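Local coordinates for homospermidine synthase (Legionella pneumophila subsp. pneumophila str. Philadelphia 1, PDB 2PH5), which probably makes the polyamine homospermidine, acting as a homospermidine synthase that binds NAD, at residues Q149-I154 with G414-E419; A189-L194 with T300-L305. All coordinates share one frame; numbering follows the deposited sequence.

Interaction 1. Residues Q149-I154 with G414-E419; sequences QKTALI and GIVEPE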
ATOM      1  N   GLN A 149      20.351  -0.046 -42.968  1.00 53.12           N
ATOM      2  CA  GLN A 149      19.376   0.399 -43.952  1.00 51.37           C
ATOM      3  C   GLN A 149      17.972  -0.044 -43.554  1.00 49.11           C
ATOM      4  O   GLN A 149      17.033   0.757 -43.535  1.00 49.82           O
ATOM      5  CB  GLN A 149      19.741  -0.177 -45.326  1.00 54.09           C
ATOM      6  CG  GLN A 149      19.587   0.788 -46.504  1.00 58.04           C
ATOM      7  CD  GLN A 149      18.271   0.625 -47.253  1.00 59.79           C
ATOM      8  OE1 GLN A 149      17.967  -0.451 -47.780  1.00 59.88           O
ATOM      9  NE2 GLN A 149      17.487   1.698 -47.311  1.00 60.24           N
ATOM     10  N   LYS A 150      17.839  -1.327 -43.232  1.00 45.49           N
ATOM     11  CA  LYS A 150      16.556  -1.907 -42.836  1.00 40.03           C
ATOM     12  C   LYS A 150      15.967  -1.256 -41.587  1.00 36.86           C
ATOM     13  O   LYS A 150      16.692  -0.901 -40.658  1.00 36.06           O
ATOM     14  CB  LYS A 150      16.723  -3.415 -42.644  1.00 39.84           C
ATOM     15  CG  LYS A 150      16.681  -4.180 -43.953  1.00 37.10           C
ATOM     16  CD  LYS A 150      15.305  -4.033 -44.561  1.00 36.73           C
ATOM     17  CE  LYS A 150      15.210  -4.656 -45.921  1.00 38.54           C
ATOM     18  NZ  LYS A 150      13.833  -4.451 -46.438  1.00 39.56           N
ATOM     19  N   THR A 151      14.647  -1.099 -41.577  1.00 32.52           N
ATOM     20  CA  THR A 151      13.955  -0.462 -40.461  1.00 29.97           C
ATOM     21  C   THR A 151      13.972  -1.274 -39.166  1.00 29.62           C
ATOM     22  O   THR A 151      13.750  -2.485 -39.163  1.00 27.84           O
ATOM     23  CB  THR A 151      12.487  -0.146 -40.828  1.00 28.44           C
ATOM     24  OG1 THR A 151      12.466   0.751 -41.941  1.00 29.06           O
ATOM     25  CG2 THR A 151      11.759   0.499 -39.658  1.00 26.06           C
ATOM     26  N   ALA A 152      14.246  -0.583 -38.070  1.00 26.97           N
ATOM     27  CA  ALA A 152      14.279  -1.202 -36.764  1.00 27.13           C
ATOM     28  C   ALA A 152      13.596  -0.244 -35.799  1.00 26.71           C
ATOM     29  O   ALA A 152      14.212   0.722 -35.332  1.00 27.37           O
ATOM     30  CB  ALA A 152      15.726  -1.451 -36.339  1.00 29.64           C
ATOM     31  N   LEU A 153      12.317  -0.495 -35.536  1.00 24.19           N
ATOM     32  CA  LEU A 153      11.514   0.333 -34.638  1.00 23.07           C
ATOM     33  C   LEU A 153      11.799  -0.081 -33.202  1.00 23.00           C
ATOM     34  O   LEU A 153      11.541  -1.219 -32.818  1.00 24.10           O
ATOM     35  CB  LEU A 153      10.020   0.140 -34.940  1.00 23.77           C
ATOM     36  CG  LEU A 153       9.035   1.133 -34.307  1.00 23.35           C
ATOM     37  CD1 LEU A 153       9.344   2.541 -34.804  1.00 22.61           C
ATOM     38  CD2 LEU A 153       7.606   0.748 -34.662  1.00 22.43           C
ATOM     39  N   ILE A 154      12.326   0.840 -32.407  1.00 23.31           N
ATOM     40  CA  ILE A 154      12.662   0.522 -31.027  1.00 25.01           C
ATOM     41  C   ILE A 154      11.733   1.125 -29.980  1.00 24.34           C
ATOM     42  O   ILE A 154      11.043   2.111 -30.235  1.00 24.85           O
ATOM     43  CB  ILE A 154      14.113   0.944 -30.711  1.00 25.09           C
ATOM     44  CG1 ILE A 154      14.286   2.445 -30.969  1.00 26.09           C
ATOM     45  CG2 ILE A 154      15.074   0.138 -31.569  1.00 24.05           C
ATOM     46  CD1 ILE A 154      15.678   2.981 -30.650  1.00 23.30           C
ATOM     47  N   GLY A 414      15.945   2.474 -41.344  1.00 32.96           N
ATOM     48  CA  GLY A 414      17.014   2.369 -40.372  1.00 30.84           C
ATOM     49  C   GLY A 414      16.461   2.317 -38.963  1.00 29.61           C
ATOM     50  O   GLY A 414      15.281   2.042 -38.754  1.00 29.30           O
ATOM     51  N   ILE A 415      17.323   2.575 -37.994  1.00 27.85           N
ATOM     52  CA  ILE A 415      16.900   2.559 -36.616  1.00 29.65           C
ATOM     53  C   ILE A 415      16.003   3.767 -36.351  1.00 29.97           C
ATOM     54  O   ILE A 415      16.423   4.905 -36.532  1.00 32.69           O
ATOM     55  CB  ILE A 415      18.114   2.585 -35.675  1.00 28.31           C
ATOM     56  CG1 ILE A 415      18.841   1.239 -35.729  1.00 32.18           C
ATOM     57  CG2 ILE A 415      17.669   2.873 -34.266  1.00 30.83           C
ATOM     58  CD1 ILE A 415      19.895   1.059 -34.633  1.00 33.65           C
ATOM     59  N   VAL A 416      14.762   3.527 -35.941  1.00 28.81           N
ATOM     60  CA  VAL A 416      13.853   4.634 -35.671  1.00 28.04           C
ATOM     61  C   VAL A 416      13.172   4.531 -34.312  1.00 26.91           C
ATOM     62  O   VAL A 416      12.940   3.436 -33.805  1.00 25.98           O
ATOM     63  CB  VAL A 416      12.768   4.749 -36.780  1.00 28.47           C
ATOM     64  CG1 VAL A 416      13.429   4.974 -38.134  1.00 30.20           C
ATOM     65  CG2 VAL A 416      11.922   3.497 -36.823  1.00 29.90           C
ATOM     66  N   GLU A 417      12.877   5.680 -33.713  1.00 27.79           N
ATOM     67  CA  GLU A 417      12.197   5.718 -32.418  1.00 27.29           C
ATOM     68  C   GLU A 417      10.762   6.167 -32.632  1.00 26.92           C
ATOM     69  O   GLU A 417      10.461   6.856 -33.601  1.00 26.03           O
ATOM     70  CB  GLU A 417      12.909   6.667 -31.468  1.00 27.21           C
ATOM     71  CG  GLU A 417      14.271   6.163 -31.067  1.00 31.09           C
ATOM     72  CD  GLU A 417      14.943   7.036 -30.036  1.00 33.20           C
ATOM     73  OE1 GLU A 417      15.174   8.232 -30.326  1.00 34.93           O
ATOM     74  OE2 GLU A 417      15.239   6.523 -28.934  1.00 33.04           O
ATOM     75  N   PRO A 418       9.854   5.786 -31.722  1.00 28.53           N
ATOM     76  CA  PRO A 418       8.455   6.182 -31.883  1.00 30.36           C
ATOM     77  C   PRO A 418       8.219   7.669 -32.157  1.00 32.36           C
ATOM     78  O   PRO A 418       7.249   8.020 -32.828  1.00 33.35           O
ATOM     79  CB  PRO A 418       7.802   5.682 -30.592  1.00 29.87           C
ATOM     80  CG  PRO A 418       8.934   5.638 -29.611  1.00 29.46           C
ATOM     81  CD  PRO A 418      10.065   5.104 -30.432  1.00 27.93           C
ATOM     82  N   GLU A 419       9.105   8.537 -31.668  1.00 34.22           N
ATOM     83  CA  GLU A 419       8.958   9.976 -31.903  1.00 35.71           C
ATOM     84  C   GLU A 419       9.059  10.344 -33.382  1.00 36.36           C
ATOM     85  O   GLU A 419       8.514  11.361 -33.815  1.00 37.61           O
ATOM     86  CB  GLU A 419      10.006  10.776 -31.122  1.00 35.86           C
ATOM     87  CG  GLU A 419       9.751  10.836 -29.624  1.00 37.48           C
ATOM     88  CD  GLU A 419      10.329   9.647 -28.886  1.00 38.23           C
ATOM     89  OE1 GLU A 419      10.342   8.535 -29.457  1.00 38.46           O
ATOM     90  OE2 GLU A 419      10.761   9.830 -27.730  1.00 37.46           O
TER

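Interaction 2. Residues A189-L194 with T300-L305; sequences AEWANL and TNFLTL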
ATOM      1  N   ALA A 189      12.049  19.991 -33.596  1.00 39.38           N
ATOM      2  CA  ALA A 189      12.059  21.417 -33.270  1.00 38.81           C
ATOM      3  C   ALA A 189      10.660  22.029 -33.347  1.00 38.10           C
ATOM      4  O   ALA A 189      10.268  22.801 -32.473  1.00 37.78           O
ATOM      5  CB  ALA A 189      13.013  22.160 -34.207  1.00 37.21           C
ATOM      6  N   GLU A 190       9.912  21.686 -34.392  1.00 38.57           N
ATOM      7  CA  GLU A 190       8.561  22.205 -34.559  1.00 39.13           C
ATOM      8  C   GLU A 190       7.635  21.688 -33.463  1.00 38.10           C
ATOM      9  O   GLU A 190       6.766  22.418 -32.987  1.00 40.76           O
ATOM     10  CB  GLU A 190       7.995  21.824 -35.931  1.00 41.35           C
ATOM     11  CG  GLU A 190       8.749  22.422 -37.109  1.00 44.56           C
ATOM     12  CD  GLU A 190       7.991  22.290 -38.420  1.00 48.11           C
ATOM     13  OE1 GLU A 190       7.606  21.158 -38.788  1.00 50.28           O
ATOM     14  OE2 GLU A 190       7.782  23.324 -39.087  1.00 50.21           O
ATOM     15  N   TRP A 191       7.816  20.432 -33.063  1.00 34.30           N
ATOM     16  CA  TRP A 191       6.987  19.858 -32.010  1.00 29.81           C
ATOM     17  C   TRP A 191       7.312  20.540 -30.693  1.00 29.23           C
ATOM     18  O   TRP A 191       6.420  20.866 -29.909  1.00 28.68           O
ATOM     19  CB  TRP A 191       7.229  18.351 -31.885  1.00 27.41           C
ATOM     20  CG  TRP A 191       6.449  17.533 -32.862  1.00 23.87           C
ATOM     21  CD1 TRP A 191       6.950  16.763 -33.871  1.00 23.90           C
ATOM     22  CD2 TRP A 191       5.023  17.403 -32.928  1.00 21.79           C
ATOM     23  NE1 TRP A 191       5.923  16.161 -34.560  1.00 25.01           N
ATOM     24  CE2 TRP A 191       4.732  16.539 -34.002  1.00 21.55           C
ATOM     25  CE3 TRP A 191       3.965  17.935 -32.184  1.00 21.43           C
ATOM     26  CZ2 TRP A 191       3.422  16.194 -34.350  1.00 23.01           C
ATOM     27  CZ3 TRP A 191       2.661  17.594 -32.532  1.00 21.93           C
ATOM     28  CH2 TRP A 191       2.403  16.731 -33.606  1.00 21.32           C
ATOM     29  N   ALA A 192       8.601  20.754 -30.457  1.00 27.88           N
ATOM     30  CA  ALA A 192       9.052  21.413 -29.240  1.00 27.20           C
ATOM     31  C   ALA A 192       8.486  22.826 -29.219  1.00 28.12           C
ATOM     32  O   ALA A 192       7.978  23.287 -28.199  1.00 26.94           O
ATOM     33  CB  ALA A 192      10.572  21.455 -29.205  1.00 24.82           C
ATOM     34  N   ASN A 193       8.567  23.502 -30.362  1.00 29.87           N
ATOM     35  CA  ASN A 193       8.077  24.867 -30.493  1.00 30.41           C
ATOM     36  C   ASN A 193       6.586  24.971 -30.186  1.00 30.65           C
ATOM     37  O   ASN A 193       6.154  25.909 -29.517  1.00 30.69           O
ATOM     38  CB  ASN A 193       8.386  25.383 -31.897  1.00 31.60           C
ATOM     39  CG  ASN A 193       7.605  26.622 -32.243  1.00 33.61           C
ATOM     40  OD1 ASN A 193       6.493  26.537 -32.777  1.00 33.96           O
ATOM     41  ND2 ASN A 193       8.167  27.790 -31.930  1.00 32.27           N
ATOM     42  N   LEU A 194       5.806  24.012 -30.682  1.00 31.23           N
ATOM     43  CA  LEU A 194       4.370  23.980 -30.430  1.00 29.86           C
ATOM     44  C   LEU A 194       4.125  23.780 -28.942  1.00 32.32           C
ATOM     45  O   LEU A 194       3.194  24.348 -28.379  1.00 34.02           O
ATOM     46  CB  LEU A 194       3.701  22.840 -31.203  1.00 27.72           C
ATOM     47  CG  LEU A 194       2.248  22.553 -30.794  1.00 24.40           C
ATOM     48  CD1 LEU A 194       1.391  23.762 -31.080  1.00 22.63           C
ATOM     49  CD2 LEU A 194       1.722  21.342 -31.533  1.00 23.45           C
ATOM     50  N   THR A 300      11.893  14.299 -23.532  1.00 33.76           N
ATOM     51  CA  THR A 300      12.332  15.611 -23.074  1.00 31.01           C
ATOM     52  C   THR A 300      13.136  16.339 -24.156  1.00 30.92           C
ATOM     53  O   THR A 300      12.825  17.482 -24.499  1.00 30.53           O
ATOM     54  CB  THR A 300      13.176  15.496 -21.790  1.00 28.93           C
ATOM     55  OG1 THR A 300      12.383  14.913 -20.751  1.00 27.98           O
ATOM     56  CG2 THR A 300      13.649  16.864 -21.342  1.00 29.26           C
ATOM     57  N   ASN A 301      14.156  15.671 -24.691  1.00 28.10           N
ATOM     58  CA  ASN A 301      14.986  16.247 -25.737  1.00 27.25           C
ATOM     59  C   ASN A 301      14.133  16.533 -26.972  1.00 28.67           C
ATOM     60  O   ASN A 301      14.305  17.552 -27.635  1.00 28.54           O
ATOM     61  CB  ASN A 301      16.131  15.295 -26.109  1.00 26.55           C
ATOM     62  CG  ASN A 301      17.178  15.173 -25.007  1.00 26.61           C
ATOM     63  OD1 ASN A 301      17.146  15.912 -24.022  1.00 26.73           O
ATOM     64  ND2 ASN A 301      18.119  14.251 -25.181  1.00 23.35           N
ATOM     65  N   PHE A 302      13.205  15.631 -27.270  1.00 30.14           N
ATOM     66  CA  PHE A 302      12.322  15.792 -28.421  1.00 31.55           C
ATOM     67  C   PHE A 302      11.501  17.075 -28.304  1.00 31.62           C
ATOM     68  O   PHE A 302      11.085  17.639 -29.308  1.00 33.22           O
ATOM     69  CB  PHE A 302      11.380  14.590 -28.527  1.00 31.59           C
ATOM     70  CG  PHE A 302      10.510  14.604 -29.753  1.00 33.96           C
ATOM     71  CD1 PHE A 302      11.061  14.387 -31.016  1.00 34.78           C
ATOM     72  CD2 PHE A 302       9.138  14.820 -29.646  1.00 34.17           C
ATOM     73  CE1 PHE A 302      10.258  14.381 -32.162  1.00 32.86           C
ATOM     74  CE2 PHE A 302       8.328  14.817 -30.781  1.00 34.83           C
ATOM     75  CZ  PHE A 302       8.892  14.596 -32.043  1.00 34.30           C
ATOM     76  N   LEU A 303      11.269  17.535 -27.079  1.00 30.65           N
ATOM     77  CA  LEU A 303      10.491  18.753 -26.865  1.00 31.42           C
ATOM     78  C   LEU A 303      11.354  19.885 -26.330  1.00 32.47           C
ATOM     79  O   LEU A 303      10.856  20.812 -25.693  1.00 28.52           O
ATOM     80  CB  LEU A 303       9.346  18.490 -25.893  1.00 28.37           C
ATOM     81  CG  LEU A 303       8.324  17.486 -26.413  1.00 29.87           C
ATOM     82  CD1 LEU A 303       7.353  17.115 -25.300  1.00 27.46           C
ATOM     83  CD2 LEU A 303       7.594  18.090 -27.616  1.00 28.42           C
ATOM     84  N   THR A 304      12.653  19.790 -26.590  1.00 35.36           N
ATOM     85  CA  THR A 304      13.602  20.800 -26.154  1.00 39.77           C
ATOM     86  C   THR A 304      13.782  21.838 -27.259  1.00 43.43           C
ATOM     87  O   THR A 304      13.622  21.533 -28.440  1.00 44.58           O
ATOM     88  CB  THR A 304      14.972  20.166 -25.822  1.00 37.74           C
ATOM     89  OG1 THR A 304      14.851  19.364 -24.644  1.00 38.18           O
ATOM     90  CG2 THR A 304      16.028  21.240 -25.592  1.00 37.53           C
ATOM     91  N   LEU A 305      14.110  23.064 -26.868  1.00 47.69           N
ATOM     92  CA  LEU A 305      14.310  24.142 -27.824  1.00 52.37           C
ATOM     93  C   LEU A 305      15.524  24.980 -27.420  1.00 56.04           C
ATOM     94  O   LEU A 305      15.790  25.189 -26.232  1.00 54.88           O
ATOM     95  CB  LEU A 305      13.061  25.024 -27.873  1.00 52.42           C
ATOM     96  CG  LEU A 305      12.668  25.664 -29.207  1.00 53.01           C
ATOM     97  CD1 LEU A 305      12.434  24.582 -30.261  1.00 52.73           C
ATOM     98  CD2 LEU A 305      11.397  26.486 -29.007  1.00 52.63           C
TER

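Interaction 1. Residues Q149-I154 with G414-E419
Leu153 and Val416 interlock on one face of two short parallel strands, Leu153 CD1 lying 3.4 Å from Val416 CG2. That valine methyl, set between its own backbone N and carbonyl carbon, is the bump against which the leucine branch rests. Thr151 CG2 borders the same methyl at a looser 4.1 Å from Val416 CG2, while Thr151 OG1 is engaged with His410 O. On the face of Ala152 and Ile415 the relief is lower: the small alanine methyl stands low, with Ile415 CG1 beside it, 4.2 Å from Ala152 CB. The strands belong to the seven-stranded parallel sheet of the Rossmann-type NAD-binding domain, where 415-416, next to 152-153, is one of the two outermost strands within the chain although it arrives from the C-terminal part. Regular parallel pairing holds them: Ala152 N donates to Gly414 O and its carbonyl accepts from Val416 N (2.9 Å to Ala152 O), then Ile154 N reaches Val416 O at 3.0 Å, with an N-H...O angle of 169°. Gly414, at positive phi, has no side chain, and its CA comes to 3.3 Å from Lys150 O. Beyond the strands, Ile154 CG1 lies 3.3 Å from Val416 O, and Ile154 CD1 rests against Glu417 CG at 3.5 Å, with Ile415 CG2 farther off. The carboxylate of Glu417 forms a salt bridge with Arg138.

Interaction 2. Residues A189-L194 with T300-L305
Trp191 and Phe302 lie side by side, their side chains pointing the same way, and the closest atoms are Trp191 CD1 and Phe302 CZ at 3.4 Å. The five-membered ring of the indole and the phenyl ring are inclined at 34° to each other, so the approach is oblique. Each side chain takes a different course from its backbone. Trp191 CG stands anti to the carbonyl carbon, beside the backbone N, whereas Phe302 CG is anti to the backbone N (chi1 of Phe302 -175°). CE2 and CZ of the phenyl ring lie against CB, CG and CD1 of the tryptophan. Lys168, from helix 158-176, touches the side chains of both.

One turn of the helix presents Ala192 to the bend that follows helix 295-302. Its methyl is closely surrounded by backbone, with Ala192 CB 3.1 Å from Thr304 O and 3.4 Å from Leu303 C. Leu303 CD2 lies 3.8 Å from Trp191 O. On the other flank of Ala192, Leu305 spreads its two branches over the helix: Leu305 CD1 lies 3.6 Å from Ala189 O and also meets the Ala192 methyl, while CD2 rests near Asn193 CA. The bend itself is fastened at Thr300 O, which receives Leu303 N on one face of its carbonyl plane and Thr304 OG1 on the opposite face, the latter at 2.8 Å from Thr300 O. Leu305 then enters the edge strand 305-306 and pairs with strand 311-322 through Leu312 and Tyr313. The contact thus joins helix 188-197 to a helix-to-strand turn at the margin of the mixed sheet in the saccharopine dehydrogenase C-terminal-type domain.

How the interactions relate
Interaction 1 belongs to the parallel sheet, interaction 2 to a helix and a turn at the margin of the mixed sheet. Their centres are 20 Å apart, yet they meet directly: Glu419 O of interaction 1 packs 3.7 Å from Phe302 CZ of interaction 2. Helix 295-302 joins them further, since Glu419 OE2 bonds to Ser298 OG and the same helix ends at Phe302. Lys168 of helix 158-176 is also shared, bonding to Glu419 O and touching the side chains of Trp191 and Phe302. The cofactor is nearer to interaction 1, where the Pro418 side chain is about 9 Å from the bound NAD and about 6 Å from that of NAD-binding Pro160. The Phe302 side chain is about 12 Å from that of Pro160.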